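Local coordinates for SaTIE-TED (Staphylococcus aureus, PDB 6FX6), which is of unknown function but, as the thioester domain of a wall-linked surface protein, may bind covalently to targets through its thioester, at residues 4-10 with 56-62; 142-148 with 232-238; 161-166 with 179-184. All coordinates share one frame; numbering follows the deposited sequence.

In the fold
Contact 1 lies at one end of an elongated chain, and contacts 2 and 3 lie on the other side of its centre; contact 1 is about 46 Å from contact 2 and 41 Å from contact 3, centre to centre. Contact 3 is nested in the loop closed by contact 2, their centres about 17 Å apart, and both belong to one sandwich of two sheets. The two ends are linked by the chain between strands 195-201 and 231-238, part of which returns to pair strand 210-213 with strand 59-64 of contact 1, in a protein known for a slipknot topology. A bound zinc ion lies about 11 Å from the side chain of V10.

Contact 1: residues 4-10 with 56-62; sequences AQQKLDV and IGAVHTG
L8 leans on H60 and I56 across an antiparallel pairing of residues 4-10 with 56-62. Its CB sits 3.4 Å from H60 CE1, meeting the imidazole obliquely. Next along the chain, CG approaches I56 CD1 at 4.1 Å. The branch then sends CD2 to 3.7 Å from H60 NE2 and 3.9 Å from I56 CD1, so one methyl bridges the ring and the aliphatic chain. With CG anti to the backbone N (chi1 179°), the leucine is directed at both. V10 extends the apolar patch, its CG1 lying 3.6 Å from I56 CG2, and F38 of strand 30-40 touches both L8 and I56.

H60 suits its place because its ring is at once packing surface and donor: ND1 gives a 2.8 Å bond to A58 O, which lies in the ring plane. L8 N reaches and holds A58 O from the opposite face of that carbonyl. Q6 and H60 form the hydrogen-bonded pair, and beyond it G57, at a positive phi easy for glycine, turns its N to L8 O. The bond from ND1 thus helps to fix the rotation of the imidazole and puts a proton on ND1, while L8 packs obliquely on the CE1-NE2 part of the ring.

Contact 2: residues 142-148 with 232-238; sequences HKQKKPI and WLTLQVI
H142 and W232 begin this contact with a bond and a stack made by the same imidazole. W232 N donates to H142 ND1 at 3.1 Å, in the plane of the ring, so ND1 serves as an acceptor. The histidine turns its edge to the face of the five-membered ring of W232 in a T-shaped pair, centroids 4.7 Å apart and planes at 71°. W232 CG takes the crowded position between its backbone N and carbonyl carbon (chi1 62°), which brings the indole under K143; K143 CA stands 3.5 Å from the centroid of the six-membered ring, a CH-pi contact, while K143 CG covers the centre of the H142 ring. A broad, flat tryptophan suits this junction, and K143 N closes it with a 2.8 Å bond to W232 O.

The tight part is the strand backbones, where K146 bonds through N to T234 O and through O to Q236 N, and the inward face, where I148 CG2 packs 3.9 Å from L235 CB and V186 touches both residues. The other face is looser: K145 runs its aliphatic chain past the Q236 amide, P147 CB meets I238 CD1 at 4.0 Å, and a water binds T234 OG1 at 2.7 Å but K145 NZ only weakly; T234 OG1 also bonds T197. Parallel pairing of the first strand of this sandwich, 145-149, with its last, 231-238, is consistent with an immunoglobulin-like fold.

Contact 3: residues 161-166 with 179-184; sequences NTLSNV and IEGNKL
N161 reaches N182 because its CG stands anti to the backbone N (chi1 -171°), which swings the amide out of the loop toward the hairpin 179-184. N182 ND2 then donates to N161 OD1 at 2.8 Å in a nearly straight bond. The acceptor lies in the amide plane of N182, whereas the donor is tilted from the carbonyl plane of N161; the two amides are turned 81° against each other, so they meet crosswise. The other end of the N182 amide is used too: a water donates to N182 OD1 at 2.6 Å and accepts from S164 N at 3.0 Å. Asparagine suits both positions, offering a donor and an acceptor on a short arm, and it readily tolerates the positive phi adopted by N161.

Next to this polar bridge L163 packs partly on the carbonyl oxygens of the turn and partly on I179. The backbone brings L163 CB to 3.5 Å from G181 O and 4.0 Å from I179 CG2, and with CG anti to the carbonyl carbon (chi1 -59°) CD1 comes within 3.6 Å of N182 O. V166 CG1 continues the apolar patch against I179 CD1 at 3.5 Å. The turn from E180 to K183 is of type II', closed by paired backbone bonds between those two residues, and glycine at 181 adopts its positive phi without strain.

Residues 163-165 form a short 3-10 segment in the loop between strands 154-157 and 168-170, while the hairpin joins strands 175-180 and 183-188. D158 ties the two parts together, bonding T162 OG1 and the backbone of N182. L200 of strand 195-201 touches L163, V166 and L184, bringing the opposite sheet of the sandwich against the loop and hairpin.

Contact 1: residues 4-10 with 56-62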
loop_
_atom_site.group_PDB
_atom_site.type_symbol
_atom_site.label_atom_id
_atom_site.label_comp_id
_atom_site.label_asym_id
_atom_site.label_seq_id
_atom_site.Cartn_x
_atom_site.Cartn_y
_atom_site.Cartn_z
ATOM N N ALA A 4 -14.063 -3.778 -16.151
ATOM C CA ALA A 4 -13.130 -4.386 -17.150
ATOM C C ALA A 4 -12.525 -3.322 -18.076
ATOM O O ALA A 4 -11.303 -3.141 -18.106
ATOM C CB ALA A 4 -13.844 -5.462 -17.958
ATOM N N GLN A 5 -13.390 -2.624 -18.816
ATOM C CA GLN A 5 -12.983 -1.538 -19.713
ATOM C C GLN A 5 -13.126 -0.214 -18.958
ATOM O O GLN A 5 -14.219 0.112 -18.493
ATOM C CB GLN A 5 -13.854 -1.504 -20.983
ATOM C CG GLN A 5 -14.097 -2.845 -21.681
ATOM C CD GLN A 5 -12.893 -3.392 -22.437
ATOM O OE1 GLN A 5 -11.781 -2.872 -22.346
ATOM N NE2 GLN A 5 -13.122 -4.460 -23.192
ATOM N N GLN A 6 -12.032 0.534 -18.824
ATOM C CA GLN A 6 -12.037 1.796 -18.071
ATOM C C GLN A 6 -11.297 2.910 -18.813
ATOM O O GLN A 6 -10.240 2.682 -19.410
ATOM C CB GLN A 6 -11.400 1.604 -16.689
ATOM C CG GLN A 6 -12.071 0.565 -15.793
ATOM C CD GLN A 6 -13.494 0.919 -15.387
ATOM O OE1 GLN A 6 -13.897 2.081 -15.410
ATOM N NE2 GLN A 6 -14.261 -0.092 -15.006
ATOM N N LYS A 7 -11.860 4.115 -18.748
ATOM C CA LYS A 7 -11.269 5.303 -19.355
ATOM C C LYS A 7 -10.199 5.865 -18.418
ATOM O O LYS A 7 -10.415 5.940 -17.210
ATOM C CB LYS A 7 -12.357 6.350 -19.603
ATOM C CG LYS A 7 -12.007 7.395 -20.653
ATOM C CD LYS A 7 -13.209 8.265 -21.008
ATOM C CE LYS A 7 -14.169 7.558 -21.958
ATOM N NZ LYS A 7 -15.454 8.295 -22.106
ATOM N N LEU A 8 -9.050 6.245 -18.973
ATOM C CA LEU A 8 -7.993 6.900 -18.192
ATOM C C LEU A 8 -8.300 8.390 -18.085
ATOM O O LEU A 8 -8.355 9.090 -19.103
ATOM C CB LEU A 8 -6.619 6.695 -18.836
ATOM C CG LEU A 8 -5.399 7.327 -18.154
ATOM C CD1 LEU A 8 -5.260 6.832 -16.727
ATOM C CD2 LEU A 8 -4.137 7.030 -18.946
ATOM N N ASP A 9 -8.512 8.854 -16.855
ATOM C CA ASP A 9 -8.707 10.270 -16.560
ATOM C C ASP A 9 -7.431 10.843 -15.955
ATOM O O ASP A 9 -6.542 10.103 -15.535
ATOM C CB ASP A 9 -9.875 10.469 -15.588
ATOM C CG ASP A 9 -11.199 9.943 -16.135
ATOM O OD1 ASP A 9 -11.438 10.030 -17.360
ATOM O OD2 ASP A 9 -12.014 9.453 -15.329
ATOM N N VAL A 10 -7.359 12.167 -15.915
ATOM C CA VAL A 10 -6.170 12.869 -15.454
ATOM C C VAL A 10 -6.548 14.185 -14.787
ATOM O O VAL A 10 -7.582 14.766 -15.098
ATOM C CB VAL A 10 -5.202 13.148 -16.634
ATOM C CG1 VAL A 10 -5.800 14.136 -17.630
ATOM C CG2 VAL A 10 -3.850 13.646 -16.136
ATOM N N ILE A 56 -4.241 9.416 -22.474
ATOM C CA ILE A 56 -5.290 10.110 -21.722
ATOM C C ILE A 56 -6.595 10.115 -22.515
ATOM O O ILE A 56 -6.593 10.368 -23.716
ATOM C CB ILE A 56 -4.903 11.585 -21.405
ATOM C CG1 ILE A 56 -3.661 11.665 -20.500
ATOM C CG2 ILE A 56 -6.073 12.350 -20.777
ATOM C CD1 ILE A 56 -3.763 10.888 -19.212
ATOM N N GLY A 57 -7.697 9.817 -21.828
ATOM C CA GLY A 57 -9.029 9.818 -22.424
ATOM C C GLY A 57 -9.412 8.560 -23.184
ATOM O O GLY A 57 -10.544 8.456 -23.663
ATOM N N ALA A 58 -8.489 7.601 -23.288
ATOM C CA ALA A 58 -8.711 6.382 -24.064
ATOM C C ALA A 58 -9.168 5.250 -23.158
ATOM O O ALA A 58 -8.839 5.214 -21.967
ATOM C CB ALA A 58 -7.440 5.979 -24.800
ATOM N N VAL A 59 -9.906 4.318 -23.755
ATOM C CA VAL A 59 -10.401 3.131 -23.071
ATOM C C VAL A 59 -9.247 2.138 -22.910
ATOM O O VAL A 59 -8.623 1.745 -23.895
ATOM C CB VAL A 59 -11.554 2.470 -23.868
ATOM C CG1 VAL A 59 -12.013 1.174 -23.201
ATOM C CG2 VAL A 59 -12.719 3.442 -24.023
ATOM N N HIS A 60 -8.963 1.756 -21.667
ATOM C CA HIS A 60 -7.937 0.762 -21.344
ATOM C C HIS A 60 -8.601 -0.535 -20.915
ATOM O O HIS A 60 -9.767 -0.538 -20.517
ATOM C CB HIS A 60 -7.037 1.259 -20.206
ATOM C CG HIS A 60 -6.214 2.457 -20.561
ATOM N ND1 HIS A 60 -6.765 3.619 -21.056
ATOM C CD2 HIS A 60 -4.880 2.681 -20.475
ATOM C CE1 HIS A 60 -5.806 4.502 -21.267
ATOM N NE2 HIS A 60 -4.653 3.961 -20.916
ATOM N N THR A 61 -7.854 -1.633 -20.995
ATOM C CA THR A 61 -8.337 -2.928 -20.532
ATOM C C THR A 61 -7.595 -3.289 -19.247
ATOM O O THR A 61 -6.361 -3.308 -19.224
ATOM C CB THR A 61 -8.166 -4.033 -21.598
ATOM O OG1 THR A 61 -6.831 -4.553 -21.572
ATOM C CG2 THR A 61 -8.483 -3.497 -22.993
ATOM N N GLY A 62 -8.359 -3.567 -18.191
ATOM C CA GLY A 62 -7.809 -3.946 -16.895
ATOM C C GLY A 62 -7.481 -5.425 -16.820
ATOM O O GLY A 62 -8.336 -6.268 -17.090
#

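Contact 2: residues 142-148 with 232-238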
loop_
_atom_site.group_PDB
_atom_site.type_symbol
_atom_site.label_atom_id
_atom_site.label_comp_id
_atom_site.label_asym_id
_atom_site.label_seq_id
_atom_site.Cartn_x
_atom_site.Cartn_y
_atom_site.Cartn_z
ATOM N N HIS A 142 2.835 -12.974 17.275
ATOM C CA HIS A 142 2.477 -13.356 15.903
ATOM C C HIS A 142 2.638 -14.858 15.676
ATOM O O HIS A 142 3.665 -15.430 16.014
ATOM C CB HIS A 142 3.348 -12.582 14.908
ATOM C CG HIS A 142 2.997 -12.811 13.474
ATOM N ND1 HIS A 142 1.709 -12.715 13.003
ATOM C CD2 HIS A 142 3.771 -13.095 12.401
ATOM C CE1 HIS A 142 1.699 -12.939 11.700
ATOM N NE2 HIS A 142 2.938 -13.176 11.311
ATOM N N LYS A 143 1.595 -15.472 15.124
ATOM C CA LYS A 143 1.508 -16.922 14.872
ATOM C C LYS A 143 1.391 -17.827 16.111
ATOM O O LYS A 143 1.359 -19.044 15.956
ATOM C CB LYS A 143 2.670 -17.442 14.006
ATOM C CG LYS A 143 2.951 -16.685 12.724
ATOM C CD LYS A 143 3.991 -17.445 11.913
ATOM C CE LYS A 143 4.673 -16.578 10.873
ATOM N NZ LYS A 143 5.882 -17.257 10.322
ATOM N N GLN A 144 1.318 -17.265 17.318
ATOM C CA GLN A 144 1.287 -18.082 18.531
ATOM C C GLN A 144 -0.132 -18.565 18.837
ATOM O O GLN A 144 -1.124 -17.979 18.378
ATOM C CB GLN A 144 1.879 -17.326 19.726
ATOM C CG GLN A 144 3.374 -17.064 19.574
ATOM C CD GLN A 144 4.041 -16.547 20.840
ATOM O OE1 GLN A 144 3.443 -15.808 21.627
ATOM N NE2 GLN A 144 5.300 -16.927 21.034
ATOM N N LYS A 145 -0.195 -19.658 19.594
ATOM C CA LYS A 145 -1.429 -20.215 20.118
ATOM C C LYS A 145 -1.415 -20.022 21.623
ATOM O O LYS A 145 -0.451 -20.406 22.281
ATOM C CB LYS A 145 -1.528 -21.705 19.797
ATOM C CG LYS A 145 -1.675 -22.018 18.316
ATOM C CD LYS A 145 -1.717 -23.521 18.078
ATOM C CE LYS A 145 -1.722 -23.871 16.595
ATOM N NZ LYS A 145 -3.037 -23.595 15.949
ATOM N N LYS A 146 -2.478 -19.426 22.160
ATOM C CA LYS A 146 -2.580 -19.123 23.588
ATOM C C LYS A 146 -3.878 -19.700 24.131
ATOM O O LYS A 146 -4.920 -19.511 23.508
ATOM C CB LYS A 146 -2.615 -17.614 23.809
ATOM C CG LYS A 146 -1.447 -16.833 23.226
ATOM C CD LYS A 146 -0.186 -16.967 24.057
ATOM C CE LYS A 146 0.775 -15.830 23.748
ATOM N NZ LYS A 146 2.141 -16.121 24.251
ATOM N N PRO A 147 -3.830 -20.397 25.289
ATOM C CA PRO A 147 -5.072 -20.858 25.907
ATOM C C PRO A 147 -5.815 -19.718 26.601
ATOM O O PRO A 147 -5.189 -18.810 27.145
ATOM C CB PRO A 147 -4.590 -21.880 26.935
ATOM C CG PRO A 147 -3.243 -21.385 27.328
ATOM C CD PRO A 147 -2.650 -20.802 26.078
ATOM N N ILE A 148 -7.141 -19.771 26.561
ATOM C CA ILE A 148 -7.988 -18.797 27.248
ATOM C C ILE A 148 -9.296 -19.479 27.662
ATOM O O ILE A 148 -9.907 -20.189 26.861
ATOM C CB ILE A 148 -8.241 -17.542 26.367
ATOM C CG1 ILE A 148 -8.897 -16.422 27.186
ATOM C CG2 ILE A 148 -9.077 -17.872 25.129
ATOM C CD1 ILE A 148 -9.022 -15.113 26.444
ATOM N N TRP A 232 -1.269 -12.009 13.726
ATOM C CA TRP A 232 -2.375 -12.843 14.177
ATOM C C TRP A 232 -2.012 -13.759 15.333
ATOM O O TRP A 232 -0.854 -14.153 15.524
ATOM C CB TRP A 232 -2.996 -13.643 13.018
ATOM C CG TRP A 232 -2.090 -14.615 12.317
ATOM C CD1 TRP A 232 -1.404 -14.397 11.158
ATOM C CD2 TRP A 232 -1.806 -15.970 12.699
ATOM N NE1 TRP A 232 -0.698 -15.516 10.803
ATOM C CE2 TRP A 232 -0.922 -16.498 11.730
ATOM C CE3 TRP A 232 -2.200 -16.783 13.769
ATOM C CZ2 TRP A 232 -0.427 -17.811 11.796
ATOM C CZ3 TRP A 232 -1.703 -18.097 13.838
ATOM C CH2 TRP A 232 -0.830 -18.594 12.851
ATOM N N LEU A 233 -3.051 -14.101 16.082
ATOM C CA LEU A 233 -2.951 -14.873 17.305
ATOM C C LEU A 233 -4.148 -15.802 17.361
ATOM O O LEU A 233 -5.292 -15.352 17.179
ATOM C CB LEU A 233 -2.962 -13.906 18.486
ATOM C CG LEU A 233 -3.012 -14.414 19.928
ATOM C CD1 LEU A 233 -2.277 -13.451 20.848
ATOM C CD2 LEU A 233 -4.437 -14.597 20.412
ATOM N N THR A 234 -3.898 -17.087 17.615
ATOM C CA THR A 234 -4.965 -18.077 17.712
ATOM C C THR A 234 -5.230 -18.402 19.174
ATOM O O THR A 234 -4.324 -18.818 19.891
ATOM C CB THR A 234 -4.618 -19.354 16.921
ATOM O OG1 THR A 234 -4.473 -19.016 15.538
ATOM C CG2 THR A 234 -5.722 -20.414 17.054
ATOM N N LEU A 235 -6.471 -18.200 19.610
ATOM C CA LEU A 235 -6.886 -18.564 20.962
ATOM C C LEU A 235 -7.387 -19.999 20.986
ATOM O O LEU A 235 -8.179 -20.383 20.133
ATOM C CB LEU A 235 -8.011 -17.660 21.435
ATOM C CG LEU A 235 -7.769 -16.151 21.419
ATOM C CD1 LEU A 235 -9.077 -15.412 21.668
ATOM C CD2 LEU A 235 -6.723 -15.750 22.444
ATOM N N GLN A 236 -6.921 -20.781 21.957
ATOM C CA GLN A 236 -7.449 -22.117 22.209
ATOM C C GLN A 236 -8.498 -21.955 23.309
ATOM O O GLN A 236 -8.157 -21.802 24.484
ATOM C CB GLN A 236 -6.335 -23.074 22.634
ATOM C CG GLN A 236 -5.258 -23.293 21.578
ATOM C CD GLN A 236 -4.087 -24.140 22.069
ATOM O OE1 GLN A 236 -3.756 -24.152 23.260
ATOM N NE2 GLN A 236 -3.442 -24.846 21.143
ATOM N N VAL A 237 -9.771 -21.972 22.916
ATOM C CA VAL A 237 -10.862 -21.590 23.815
ATOM C C VAL A 237 -11.243 -22.800 24.666
ATOM O O VAL A 237 -11.694 -23.811 24.133
ATOM C CB VAL A 237 -12.090 -21.054 23.043
ATOM C CG1 VAL A 237 -13.125 -20.485 24.006
ATOM C CG2 VAL A 237 -11.661 -19.983 22.040
ATOM N N ILE A 238 -11.046 -22.681 25.980
ATOM C CA ILE A 238 -11.290 -23.771 26.930
ATOM C C ILE A 238 -12.722 -23.661 27.448
ATOM O O ILE A 238 -13.073 -22.675 28.094
ATOM C CB ILE A 238 -10.287 -23.730 28.107
ATOM C CG1 ILE A 238 -8.862 -23.953 27.586
ATOM C CG2 ILE A 238 -10.635 -24.785 29.161
ATOM C CD1 ILE A 238 -7.777 -23.566 28.566
HETATM O O HOH W 1 -3.665 -20.924 13.885
#

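Contact 3: residues 161-166 with 179-184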
loop_
_atom_site.group_PDB
_atom_site.type_symbol
_atom_site.label_atom_id
_atom_site.label_comp_id
_atom_site.label_asym_id
_atom_site.label_seq_id
_atom_site.Cartn_x
_atom_site.Cartn_y
_atom_site.Cartn_z
ATOM N N ASN A 161 6.203 -3.626 20.104
ATOM C CA ASN A 161 5.763 -2.224 20.025
ATOM C C ASN A 161 5.205 -1.878 18.623
ATOM O O ASN A 161 5.625 -0.902 17.988
ATOM C CB ASN A 161 6.921 -1.288 20.462
ATOM C CG ASN A 161 6.501 0.174 20.624
ATOM O OD1 ASN A 161 5.376 0.483 21.028
ATOM N ND2 ASN A 161 7.419 1.083 20.307
ATOM N N THR A 162 4.263 -2.693 18.147
ATOM C CA THR A 162 3.668 -2.516 16.812
ATOM C C THR A 162 2.164 -2.234 16.788
ATOM O O THR A 162 1.624 -1.957 15.719
ATOM C CB THR A 162 3.890 -3.761 15.918
ATOM O OG1 THR A 162 3.192 -4.881 16.474
ATOM C CG2 THR A 162 5.376 -4.089 15.779
ATOM N N LEU A 163 1.479 -2.282 17.930
ATOM C CA LEU A 163 0.009 -2.241 17.912
ATOM C C LEU A 163 -0.597 -0.886 17.532
ATOM O O LEU A 163 -1.735 -0.848 17.070
ATOM C CB LEU A 163 -0.579 -2.765 19.229
ATOM C CG LEU A 163 -0.199 -4.206 19.607
ATOM C CD1 LEU A 163 -1.076 -4.711 20.744
ATOM C CD2 LEU A 163 -0.282 -5.165 18.420
ATOM N N SER A 164 0.169 0.201 17.671
ATOM C CA SER A 164 -0.264 1.533 17.200
ATOM C C SER A 164 -0.442 1.667 15.671
ATOM O O SER A 164 -1.094 2.604 15.224
ATOM C CB SER A 164 0.699 2.627 17.690
ATOM O OG SER A 164 1.900 2.633 16.940
ATOM N N ASN A 165 0.144 0.754 14.891
ATOM C CA ASN A 165 -0.039 0.707 13.422
ATOM C C ASN A 165 -1.284 -0.085 12.952
ATOM O O ASN A 165 -1.566 -0.131 11.749
ATOM C CB ASN A 165 1.196 0.084 12.757
ATOM C CG ASN A 165 2.480 0.834 13.071
ATOM O OD1 ASN A 165 2.683 1.956 12.611
ATOM N ND2 ASN A 165 3.364 0.202 13.844
ATOM N N VAL A 166 -2.013 -0.706 13.881
ATOM C CA VAL A 166 -3.168 -1.551 13.549
ATOM C C VAL A 166 -4.374 -0.691 13.145
ATOM O O VAL A 166 -4.819 0.173 13.911
ATOM C CB VAL A 166 -3.547 -2.475 14.733
ATOM C CG1 VAL A 166 -4.844 -3.238 14.453
ATOM C CG2 VAL A 166 -2.403 -3.437 15.022
ATOM N N ILE A 179 -7.624 -3.128 21.285
ATOM C CA ILE A 179 -6.249 -2.690 21.529
ATOM C C ILE A 179 -6.239 -1.488 22.499
ATOM O O ILE A 179 -7.064 -0.576 22.396
ATOM C CB ILE A 179 -5.527 -2.372 20.192
ATOM C CG1 ILE A 179 -5.252 -3.685 19.440
ATOM C CG2 ILE A 179 -4.216 -1.618 20.418
ATOM C CD1 ILE A 179 -4.894 -3.529 17.980
ATOM N N GLU A 180 -5.306 -1.520 23.447
ATOM C CA GLU A 180 -5.057 -0.408 24.361
ATOM C C GLU A 180 -3.534 -0.295 24.533
ATOM O O GLU A 180 -2.919 -1.106 25.228
ATOM C CB GLU A 180 -5.781 -0.654 25.693
ATOM C CG GLU A 180 -6.044 0.598 26.513
ATOM C CD GLU A 180 -6.862 0.342 27.778
ATOM O OE1 GLU A 180 -7.091 1.312 28.535
ATOM O OE2 GLU A 180 -7.275 -0.812 28.031
ATOM N N GLY A 181 -2.931 0.683 23.858
ATOM C CA GLY A 181 -1.474 0.833 23.833
ATOM C C GLY A 181 -0.796 -0.347 23.145
ATOM O O GLY A 181 -1.034 -0.602 21.961
ATOM N N ASN A 182 0.029 -1.076 23.893
ATOM C CA ASN A 182 0.656 -2.310 23.397
ATOM C C ASN A 182 0.015 -3.588 23.947
ATOM O O ASN A 182 0.613 -4.661 23.868
ATOM C CB ASN A 182 2.169 -2.277 23.670
ATOM C CG ASN A 182 2.929 -1.516 22.606
ATOM O OD1 ASN A 182 2.646 -1.653 21.413
ATOM N ND2 ASN A 182 3.903 -0.715 23.028
ATOM N N LYS A 183 -1.216 -3.478 24.448
ATOM C CA LYS A 183 -1.941 -4.616 24.999
ATOM C C LYS A 183 -3.108 -4.988 24.081
ATOM O O LYS A 183 -3.848 -4.116 23.623
ATOM C CB LYS A 183 -2.454 -4.284 26.402
ATOM C CG LYS A 183 -1.394 -3.711 27.330
ATOM C CD LYS A 183 -1.706 -3.994 28.792
ATOM C CE LYS A 183 -0.656 -3.400 29.720
ATOM N NZ LYS A 183 -0.675 -4.041 31.067
ATOM N N LEU A 184 -3.238 -6.283 23.798
ATOM C CA LEU A 184 -4.400 -6.833 23.114
ATOM C C LEU A 184 -5.318 -7.390 24.194
ATOM O O LEU A 184 -4.924 -8.307 24.914
ATOM C CB LEU A 184 -3.990 -7.934 22.128
ATOM C CG LEU A 184 -5.130 -8.665 21.397
ATOM C CD1 LEU A 184 -5.924 -7.712 20.518
ATOM C CD2 LEU A 184 -4.605 -9.841 20.579
HETATM O O HOH W 2 2.471 0.192 19.527
#